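Local coordinates for protein chloramphenicol acetyltransferase (Bacteroides thetaiotaomicron, PDB 2I9D) that probably transfers an acetyl group from acetyl-CoA to chloramphenicol and assembles as a trimer, at residues H24-Q29 with Q164-N170; Q50-H55 with F111-Y115; P173-G178 with M189-I195. One frame throughout, in Å; residues are numbered along the deposited sequence.

Contact 1. Residues H24-Q29 with Q164-N170; sequences HFQNPQ and QEKRSGN
Two loops meet here at the subunit interface of the trimer, close to H197, the predicted proton acceptor. Neither segment is regular, apart from Q29, which opens strand 29-37. K166 to G169 is a type I beta turn, closed by G169 N to K166 O at 3.0 Å. G169 has phi/psi 105/175, which calls for glycine. N27 forms an Asx turn, its OD1 accepting from Q29 N at 3.0 Å. CA atoms of Q26 and R167 are 5.5 Å apart; those of Q29 and G169, 6.4 Å. Three hydrogen bonds cross. N170 N donates to Q29 OE1 at 2.7 Å, with Q29 chi1 m and chi2 t. Q164 NE2 donates to Q26 O at 2.9 Å, and also to K166 O at 2.9 Å. R167, extended with chi1 to chi3 all t, donates from NH2 to H24 O at 3.0 Å. One water bridges F25 O (2.6 Å) and R167 O (2.8 Å). P28 CD packs on R167 O at 3.3 Å. Q26 NE2 bonds to Q26 O of the second subunit. F25 lies against F21 and F22 of helix 16-22, while P28 and Q29 lie on H196 and T194 of strand 186-196.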
loop_
_atom_site.group_PDB
_atom_site.type_symbol
_atom_site.label_atom_id
_atom_site.label_comp_id
_atom_site.label_asym_id
_atom_site.label_seq_id
_atom_site.Cartn_x
_atom_site.Cartn_y
_atom_site.Cartn_z
ATOM N N HIS A 24 -16.331 -9.600 -11.508
ATOM C CA HIS A 24 -15.758 -10.943 -11.354
ATOM C C HIS A 24 -14.289 -10.978 -10.941
ATOM O O HIS A 24 -13.677 -12.043 -10.895
ATOM C CB HIS A 24 -16.016 -11.742 -12.633
ATOM C CG HIS A 24 -17.470 -11.798 -12.993
ATOM N ND1 HIS A 24 -18.408 -12.434 -12.198
ATOM C CD2 HIS A 24 -18.157 -11.252 -14.027
ATOM C CE1 HIS A 24 -19.607 -12.290 -12.738
ATOM N NE2 HIS A 24 -19.482 -11.579 -13.848
ATOM N N PHE A 25 -13.753 -9.809 -10.591
ATOM C CA PHE A 25 -12.370 -9.665 -10.129
ATOM C C PHE A 25 -12.103 -10.413 -8.828
ATOM O O PHE A 25 -12.907 -10.319 -7.889
ATOM C CB PHE A 25 -12.056 -8.175 -9.924
ATOM C CG PHE A 25 -11.575 -7.471 -11.172
ATOM C CD1 PHE A 25 -12.233 -7.650 -12.400
ATOM C CD2 PHE A 25 -10.468 -6.617 -11.112
ATOM C CE1 PHE A 25 -11.810 -6.996 -13.539
ATOM C CE2 PHE A 25 -10.007 -5.962 -12.260
ATOM C CZ PHE A 25 -10.685 -6.145 -13.483
ATOM N N GLN A 26 -10.980 -11.128 -8.788
ATOM C CA GLN A 26 -10.403 -11.636 -7.548
ATOM C C GLN A 26 -10.256 -10.551 -6.442
ATOM O O GLN A 26 -10.628 -10.756 -5.277
ATOM C CB GLN A 26 -9.059 -12.351 -7.807
ATOM C CG GLN A 26 -8.348 -12.814 -6.496
ATOM C CD GLN A 26 -7.211 -13.828 -6.706
ATOM O OE1 GLN A 26 -7.309 -14.730 -7.541
ATOM N NE2 GLN A 26 -6.136 -13.684 -5.939
ATOM N N ASN A 27 -9.726 -9.396 -6.818
ATOM C CA ASN A 27 -9.607 -8.279 -5.916
ATOM C C ASN A 27 -10.035 -7.004 -6.640
ATOM O O ASN A 27 -9.272 -6.471 -7.437
ATOM C CB ASN A 27 -8.154 -8.195 -5.402
ATOM C CG ASN A 27 -7.872 -6.920 -4.686
ATOM O OD1 ASN A 27 -8.790 -6.232 -4.242
ATOM N ND2 ASN A 27 -6.613 -6.571 -4.591
ATOM N N PRO A 28 -11.278 -6.536 -6.397
ATOM C CA PRO A 28 -11.851 -5.301 -6.988
ATOM C C PRO A 28 -11.516 -4.021 -6.220
ATOM O O PRO A 28 -12.061 -2.966 -6.528
ATOM C CB PRO A 28 -13.357 -5.541 -6.868
ATOM C CG PRO A 28 -13.486 -6.291 -5.575
ATOM C CD PRO A 28 -12.266 -7.219 -5.528
ATOM N N GLN A 29 -10.615 -4.117 -5.246
ATOM C CA GLN A 29 -10.384 -3.021 -4.309
ATOM C C GLN A 29 -9.166 -2.258 -4.715
ATOM O O GLN A 29 -8.218 -2.803 -5.279
ATOM C CB GLN A 29 -10.142 -3.550 -2.896
ATOM C CG GLN A 29 -11.271 -4.436 -2.372
ATOM C CD GLN A 29 -11.131 -4.775 -0.916
ATOM O OE1 GLN A 29 -12.114 -4.775 -0.187
ATOM N NE2 GLN A 29 -9.905 -5.068 -0.477
ATOM N N GLN A 164 -8.670 -8.045 2.794
ATOM C CA GLN A 164 -9.813 -8.278 1.956
ATOM C C GLN A 164 -10.569 -9.527 2.496
ATOM O O GLN A 164 -10.032 -10.644 2.479
ATOM C CB GLN A 164 -9.353 -8.457 0.495
ATOM C CG GLN A 164 -10.487 -8.488 -0.531
ATOM C CD GLN A 164 -10.036 -9.076 -1.883
ATOM O OE1 GLN A 164 -8.832 -9.104 -2.208
ATOM N NE2 GLN A 164 -11.000 -9.563 -2.662
ATOM N N GLU A 165 -11.795 -9.338 2.970
ATOM C CA GLU A 165 -12.537 -10.451 3.542
ATOM C C GLU A 165 -12.936 -11.536 2.533
ATOM O O GLU A 165 -12.734 -12.740 2.760
ATOM C CB GLU A 165 -13.772 -9.969 4.306
ATOM C CG GLU A 165 -14.667 -11.152 4.745
ATOM C CD GLU A 165 -15.812 -10.767 5.671
ATOM O OE1 GLU A 165 -15.933 -9.570 6.009
ATOM O OE2 GLU A 165 -16.586 -11.685 6.073
ATOM N N LYS A 166 -13.503 -11.090 1.424
ATOM C CA LYS A 166 -14.143 -11.947 0.444
ATOM C C LYS A 166 -13.867 -11.417 -0.965
ATOM O O LYS A 166 -13.344 -10.329 -1.119
ATOM C CB LYS A 166 -15.667 -12.043 0.719
ATOM C CG LYS A 166 -16.385 -10.729 0.764
ATOM C CD LYS A 166 -17.801 -10.876 1.300
ATOM C CE LYS A 166 -17.866 -10.498 2.736
ATOM N NZ LYS A 166 -19.268 -10.326 3.230
ATOM N N ARG A 167 -14.219 -12.217 -1.968
ATOM C CA ARG A 167 -14.016 -11.892 -3.371
ATOM C C ARG A 167 -14.665 -10.595 -3.854
ATOM O O ARG A 167 -14.047 -9.847 -4.610
ATOM C CB ARG A 167 -14.419 -13.074 -4.256
ATOM C CG ARG A 167 -13.697 -13.081 -5.579
ATOM C CD ARG A 167 -14.340 -14.019 -6.578
ATOM N NE ARG A 167 -13.724 -13.861 -7.903
ATOM C CZ ARG A 167 -12.561 -14.402 -8.280
ATOM N NH1 ARG A 167 -11.850 -15.138 -7.435
ATOM N NH2 ARG A 167 -12.102 -14.208 -9.520
ATOM N N SER A 168 -15.891 -10.318 -3.414
ATOM C CA SER A 168 -16.581 -9.074 -3.788
ATOM C C SER A 168 -16.018 -7.855 -3.057
ATOM O O SER A 168 -16.432 -6.716 -3.327
ATOM C CB SER A 168 -18.093 -9.196 -3.510
ATOM O OG SER A 168 -18.364 -9.405 -2.133
ATOM N N GLY A 169 -15.094 -8.097 -2.125
ATOM C CA GLY A 169 -14.426 -7.031 -1.375
ATOM C C GLY A 169 -14.917 -6.895 0.063
ATOM O O GLY A 169 -15.882 -7.552 0.459
ATOM N N ASN A 170 -14.294 -6.025 0.844
ATOM C CA ASN A 170 -14.790 -5.743 2.197
ATOM C C ASN A 170 -16.212 -5.197 2.190
ATOM O O ASN A 170 -16.614 -4.547 1.229
ATOM C CB ASN A 170 -13.873 -4.738 2.900
ATOM C CG ASN A 170 -12.456 -5.233 3.014
ATOM O OD1 ASN A 170 -12.233 -6.412 3.194
ATOM N ND2 ASN A 170 -11.494 -4.330 2.934
HETATM O O HOH W 1 -15.067 -9.022 -7.095
#

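Contact 2. Residues Q50-H55 with F111-Y115; sequences QSFFLH and FDTFY
Y115, L54 and F111 bury the most surface where the N-terminal ends of two helices meet. S51 is the N-cap of helix 52-66; residues 111-115 are helical, with Y115 N to F111 O at 2.6 Å. The closest CA pair is L54 and Y115, at 6.6 Å. Y115, chi1 t, extends its ring to the loop before the other helix. There its OH accepts from S51 N at 2.8 Å, and Q50 CB lies 3.2 Å from that OH. This ties a backbone amide at the helix start to the neighbouring helix. L54, chi1 m and chi2 t, points toward Y115. Its CD1 makes an off-centre CH-pi contact, 4.2 Å from the Y115 ring centroid, and is 3.7 Å from Y115 CE1. F111, chi1 t, turns its edge to the face of H55: centroids 4.5 Å apart, planes at 54°, F111 CZ to H55 NE2 3.4 Å. Q50 NE2 lies at the edge of the F111 ring, 4.0 Å from CE2. F114 CE2 meets L54 O at 3.8 Å. The result is a largely aromatic helix-helix junction. Further along, L54 reaches A118 and I122 of helix 111-124, F111 and F114 meet Y58 of helix 52-66, and H55 touches A45 of helix 39-47.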
loop_
_atom_site.group_PDB
_atom_site.type_symbol
_atom_site.label_atom_id
_atom_site.label_comp_id
_atom_site.label_asym_id
_atom_site.label_seq_id
_atom_site.Cartn_x
_atom_site.Cartn_y
_atom_site.Cartn_z
ATOM N N GLN A 50 -9.980 20.124 23.263
ATOM C CA GLN A 50 -10.647 18.961 22.669
ATOM C C GLN A 50 -9.701 17.899 22.102
ATOM O O GLN A 50 -8.505 18.138 21.931
ATOM C CB GLN A 50 -11.597 19.431 21.564
ATOM C CG GLN A 50 -12.751 20.245 22.093
ATOM C CD GLN A 50 -13.667 20.723 21.013
ATOM O OE1 GLN A 50 -14.872 20.815 21.214
ATOM N NE2 GLN A 50 -13.113 21.038 19.861
ATOM N N SER A 51 -10.257 16.724 21.807
ATOM C CA SER A 51 -9.513 15.636 21.181
ATOM C C SER A 51 -9.277 15.890 19.678
ATOM O O SER A 51 -10.224 16.039 18.896
ATOM C CB SER A 51 -10.247 14.326 21.418
ATOM O OG SER A 51 -9.581 13.244 20.796
ATOM N N PHE A 52 -8.007 15.979 19.281
ATOM C CA PHE A 52 -7.673 16.180 17.871
ATOM C C PHE A 52 -8.178 14.983 17.020
ATOM O O PHE A 52 -8.669 15.154 15.890
ATOM C CB PHE A 52 -6.167 16.387 17.738
ATOM C CG PHE A 52 -5.672 16.473 16.308
ATOM C CD1 PHE A 52 -6.171 17.431 15.434
ATOM C CD2 PHE A 52 -4.685 15.601 15.849
ATOM C CE1 PHE A 52 -5.719 17.507 14.109
ATOM C CE2 PHE A 52 -4.218 15.686 14.526
ATOM C CZ PHE A 52 -4.742 16.648 13.669
ATOM N N PHE A 53 -8.085 13.784 17.599
ATOM C CA PHE A 53 -8.648 12.546 17.019
ATOM C C PHE A 53 -10.098 12.694 16.499
ATOM O O PHE A 53 -10.421 12.296 15.380
ATOM C CB PHE A 53 -8.514 11.380 18.024
ATOM C CG PHE A 53 -9.298 10.165 17.640
ATOM C CD1 PHE A 53 -8.864 9.331 16.588
ATOM C CD2 PHE A 53 -10.488 9.853 18.297
ATOM C CE1 PHE A 53 -9.603 8.200 16.218
ATOM C CE2 PHE A 53 -11.220 8.717 17.940
ATOM C CZ PHE A 53 -10.778 7.894 16.887
ATOM N N LEU A 54 -10.962 13.303 17.308
ATOM C CA LEU A 54 -12.350 13.516 16.937
ATOM C C LEU A 54 -12.516 14.580 15.866
ATOM O O LEU A 54 -13.483 14.532 15.091
ATOM C CB LEU A 54 -13.220 13.819 18.183
ATOM C CG LEU A 54 -13.368 12.613 19.132
ATOM C CD1 LEU A 54 -14.041 13.015 20.452
ATOM C CD2 LEU A 54 -14.087 11.441 18.444
ATOM N N HIS A 55 -11.577 15.524 15.804
ATOM C CA HIS A 55 -11.578 16.514 14.719
ATOM C C HIS A 55 -11.312 15.888 13.344
ATOM O O HIS A 55 -12.018 16.180 12.399
ATOM C CB HIS A 55 -10.580 17.646 14.993
ATOM C CG HIS A 55 -11.115 18.729 15.872
ATOM N ND1 HIS A 55 -11.408 19.998 15.401
ATOM C CD2 HIS A 55 -11.406 18.740 17.197
ATOM C CE1 HIS A 55 -11.857 20.740 16.398
ATOM N NE2 HIS A 55 -11.867 20.001 17.495
ATOM N N PHE A 111 -20.707 19.833 13.848
ATOM C CA PHE A 111 -19.536 19.328 14.569
ATOM C C PHE A 111 -19.688 19.215 16.092
ATOM O O PHE A 111 -19.304 18.204 16.668
ATOM C CB PHE A 111 -18.258 20.112 14.230
ATOM C CG PHE A 111 -17.063 19.665 15.020
ATOM C CD1 PHE A 111 -16.422 18.474 14.712
ATOM C CD2 PHE A 111 -16.608 20.409 16.108
ATOM C CE1 PHE A 111 -15.321 18.048 15.441
ATOM C CE2 PHE A 111 -15.504 19.986 16.864
ATOM C CZ PHE A 111 -14.859 18.812 16.523
ATOM N N ASP A 112 -20.224 20.253 16.736
ATOM C CA ASP A 112 -20.377 20.269 18.191
ATOM C C ASP A 112 -21.235 19.116 18.688
ATOM O O ASP A 112 -20.936 18.514 19.718
ATOM C CB ASP A 112 -20.973 21.595 18.678
ATOM C CG ASP A 112 -20.121 22.795 18.313
ATOM O OD1 ASP A 112 -18.920 22.619 18.015
ATOM O OD2 ASP A 112 -20.654 23.931 18.333
ATOM N N THR A 113 -22.302 18.826 17.954
ATOM C CA THR A 113 -23.195 17.710 18.255
ATOM C C THR A 113 -22.453 16.386 18.083
ATOM O O THR A 113 -22.504 15.524 18.976
ATOM C CB THR A 113 -24.450 17.726 17.335
ATOM O OG1 THR A 113 -25.153 18.949 17.518
ATOM C CG2 THR A 113 -25.395 16.566 17.645
ATOM N N PHE A 114 -21.769 16.233 16.947
ATOM C CA PHE A 114 -20.947 15.042 16.708
ATOM C C PHE A 114 -19.895 14.896 17.803
ATOM O O PHE A 114 -19.767 13.833 18.401
ATOM C CB PHE A 114 -20.282 15.051 15.315
ATOM C CG PHE A 114 -19.261 13.948 15.132
ATOM C CD1 PHE A 114 -19.646 12.687 14.661
ATOM C CD2 PHE A 114 -17.927 14.150 15.472
ATOM C CE1 PHE A 114 -18.708 11.654 14.514
ATOM C CE2 PHE A 114 -16.990 13.132 15.319
ATOM C CZ PHE A 114 -17.377 11.882 14.845
ATOM N N TYR A 115 -19.171 15.983 18.069
ATOM C CA TYR A 115 -18.100 15.982 19.046
ATOM C C TYR A 115 -18.558 15.480 20.417
ATOM O O TYR A 115 -17.913 14.602 21.021
ATOM C CB TYR A 115 -17.429 17.360 19.190
ATOM C CG TYR A 115 -16.237 17.246 20.109
ATOM C CD1 TYR A 115 -14.977 16.914 19.599
ATOM C CD2 TYR A 115 -16.380 17.375 21.509
ATOM C CE1 TYR A 115 -13.893 16.742 20.438
ATOM C CE2 TYR A 115 -15.279 17.207 22.369
ATOM C CZ TYR A 115 -14.040 16.890 21.815
ATOM O OH TYR A 115 -12.936 16.710 22.619
#

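Contact 3. Residues P173-G178 with M189-I195; sequences PLLNAG and MPIAMTI
These are the two strands of an antiparallel beta hairpin, 174-183 and 186-196, inside the mixed sheet of the acetyltransferase fold. The axes of 174-177 and 189-195 approach to 4.5 Å, with 170° between their directions. L174-T194 and N176-A192 are hydrogen-bonded pairs; L175-M193 and A177-I191 are non-hydrogen-bonded. N176 N donates to A192 O at 3.0 Å, and A192 N returns to N176 O at 2.9 Å. T194 N donates to L174 O at 2.9 Å; the reverse bond, L174 N to T194 O, is weak at 3.5 Å. G178 N donates to P190 O at 3.0 Å. CA-H...O contacts add to the ladder, such as M193 CA to L174 O at 3.2 Å. The other edge of 173-178 is also satisfied: P173, L175 and A177 make backbone bonds to L148, S150 and T152. I191 O accepts from Y209 OH. T194 OG1 pairs with S31 OG. L175, A177, I191 and M193 share one face, covered by helices 52-66 and 202-216; L174, N176, A192 and T194 share the other. M189 and M193 are selenomethionines. L175 CG lies 3.7 Å from M193 CB. G178 suits its place: a CB there would sit 2.8 Å from P190 CG.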
loop_
_atom_site.group_PDB
_atom_site.type_symbol
_atom_site.label_atom_id
_atom_site.label_comp_id
_atom_site.label_asym_id
_atom_site.label_seq_id
_atom_site.Cartn_x
_atom_site.Cartn_y
_atom_site.Cartn_z
ATOM N N PRO A 173 -15.629 0.572 3.365
ATOM C CA PRO A 173 -14.295 1.227 3.363
ATOM C C PRO A 173 -13.573 1.161 4.702
ATOM O O PRO A 173 -14.169 1.368 5.748
ATOM C CB PRO A 173 -14.609 2.679 2.977
ATOM C CG PRO A 173 -15.858 2.565 2.154
ATOM C CD PRO A 173 -16.668 1.460 2.818
ATOM N N LEU A 174 -12.282 0.854 4.621
ATOM C CA LEU A 174 -11.377 0.743 5.741
ATOM C C LEU A 174 -10.310 1.846 5.591
ATOM O O LEU A 174 -9.742 2.024 4.524
ATOM C CB LEU A 174 -10.717 -0.657 5.728
ATOM C CG LEU A 174 -11.575 -1.903 6.039
ATOM C CD1 LEU A 174 -10.735 -3.187 6.171
ATOM C CD2 LEU A 174 -12.421 -1.660 7.328
ATOM N N LEU A 175 -10.069 2.593 6.665
ATOM C CA LEU A 175 -9.148 3.732 6.637
ATOM C C LEU A 175 -8.176 3.636 7.800
ATOM O O LEU A 175 -8.447 2.954 8.803
ATOM C CB LEU A 175 -9.876 5.091 6.708
ATOM C CG LEU A 175 -10.748 5.517 5.520
ATOM C CD1 LEU A 175 -12.224 5.085 5.700
ATOM C CD2 LEU A 175 -10.648 7.008 5.315
ATOM N N ASN A 176 -7.050 4.317 7.633
ATOM C CA ASN A 176 -6.007 4.435 8.618
ATOM C C ASN A 176 -5.530 5.859 8.652
ATOM O O ASN A 176 -5.293 6.460 7.583
ATOM C CB ASN A 176 -4.824 3.582 8.212
ATOM C CG ASN A 176 -5.152 2.109 8.211
ATOM O OD1 ASN A 176 -5.077 1.450 9.250
ATOM N ND2 ASN A 176 -5.486 1.577 7.042
ATOM N N ALA A 177 -5.357 6.386 9.861
ATOM C CA ALA A 177 -4.818 7.720 10.068
ATOM C C ALA A 177 -3.478 7.527 10.772
ATOM O O ALA A 177 -3.325 6.605 11.585
ATOM C CB ALA A 177 -5.765 8.540 10.904
ATOM N N GLY A 178 -2.502 8.354 10.440
ATOM C CA GLY A 178 -1.193 8.249 11.067
ATOM C C GLY A 178 -0.814 9.504 11.794
ATOM O O GLY A 178 -1.637 10.406 11.956
HETATM N N MSE A 189 -0.664 14.968 8.040
HETATM C CA MSE A 189 -0.828 13.616 8.563
HETATM C C MSE A 189 -1.170 12.721 7.395
HETATM O O MSE A 189 -1.717 13.239 6.423
HETATM C CB MSE A 189 -1.936 13.577 9.605
HETATM C CG MSE A 189 -3.282 14.030 9.104
HETATM SE SE MSE A 189 -4.625 13.983 10.549
HETATM C CE MSE A 189 -4.802 12.015 10.669
ATOM N N PRO A 190 -0.816 11.403 7.456
ATOM C CA PRO A 190 -1.211 10.487 6.376
ATOM C C PRO A 190 -2.567 9.793 6.613
ATOM O O PRO A 190 -2.950 9.508 7.752
ATOM C CB PRO A 190 -0.050 9.475 6.325
ATOM C CG PRO A 190 0.520 9.470 7.747
ATOM C CD PRO A 190 -0.004 10.697 8.473
ATOM N N ILE A 191 -3.305 9.575 5.532
ATOM C CA ILE A 191 -4.559 8.845 5.584
ATOM C C ILE A 191 -4.590 7.863 4.428
ATOM O O ILE A 191 -4.453 8.247 3.272
ATOM C CB ILE A 191 -5.802 9.779 5.610
ATOM C CG1 ILE A 191 -5.716 10.782 6.796
ATOM C CG2 ILE A 191 -7.117 8.951 5.636
ATOM C CD1 ILE A 191 -6.804 11.818 6.851
ATOM N N ALA A 192 -4.718 6.585 4.780
ATOM C CA ALA A 192 -4.800 5.478 3.860
ATOM C C ALA A 192 -6.265 5.030 3.797
ATOM O O ALA A 192 -7.032 5.223 4.761
ATOM C CB ALA A 192 -3.914 4.343 4.346
HETATM N N MSE A 193 -6.657 4.447 2.666
HETATM C CA MSE A 193 -7.976 3.873 2.551
HETATM C C MSE A 193 -8.065 2.781 1.492
HETATM O O MSE A 193 -7.315 2.768 0.530
HETATM C CB MSE A 193 -9.036 4.963 2.324
HETATM C CG MSE A 193 -8.924 5.698 1.004
HETATM SE SE MSE A 193 -10.180 7.244 0.832
HETATM C CE MSE A 193 -11.812 6.451 1.664
ATOM N N THR A 194 -9.007 1.865 1.710
ATOM C CA THR A 194 -9.287 0.764 0.810
ATOM C C THR A 194 -10.758 0.817 0.384
ATOM O O THR A 194 -11.659 0.791 1.210
ATOM C CB THR A 194 -8.903 -0.567 1.466
ATOM O OG1 THR A 194 -7.501 -0.549 1.664
ATOM C CG2 THR A 194 -9.257 -1.793 0.596
ATOM N N ILE A 195 -10.985 0.956 -0.913
ATOM C CA ILE A 195 -12.336 1.124 -1.420
ATOM C C ILE A 195 -12.601 0.091 -2.517
ATOM O O ILE A 195 -11.676 -0.595 -2.941
ATOM C CB ILE A 195 -12.659 2.638 -1.856
ATOM C CG1 ILE A 195 -11.584 3.244 -2.790
ATOM C CG2 ILE A 195 -12.835 3.536 -0.594
ATOM C CD1 ILE A 195 -11.403 2.549 -4.145
#

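Overall arrangement
From the N terminus, the chain leaves helix 16-22 and enters 24-29, the first half of contact 1. It passes through strand 29-37 and helix 39-47 to 50-55, which contact 2 joins to 111-115. That loop is nested inside the one closed later, when 164-170 returns to 24-29. Contact 3 follows in series as a short hairpin. Contacts 1 and 2 lie on opposite sides of the chain's centre, their centres 33 Å apart. Contact 3 lies about 18 Å from each, centre to centre, and touches both. Q29 CB meets I195 O at 3.3 Å, and F52 CZ meets M189 SE at 4.1 Å. The hairpin thus links the intersubunit loops to the helix pair.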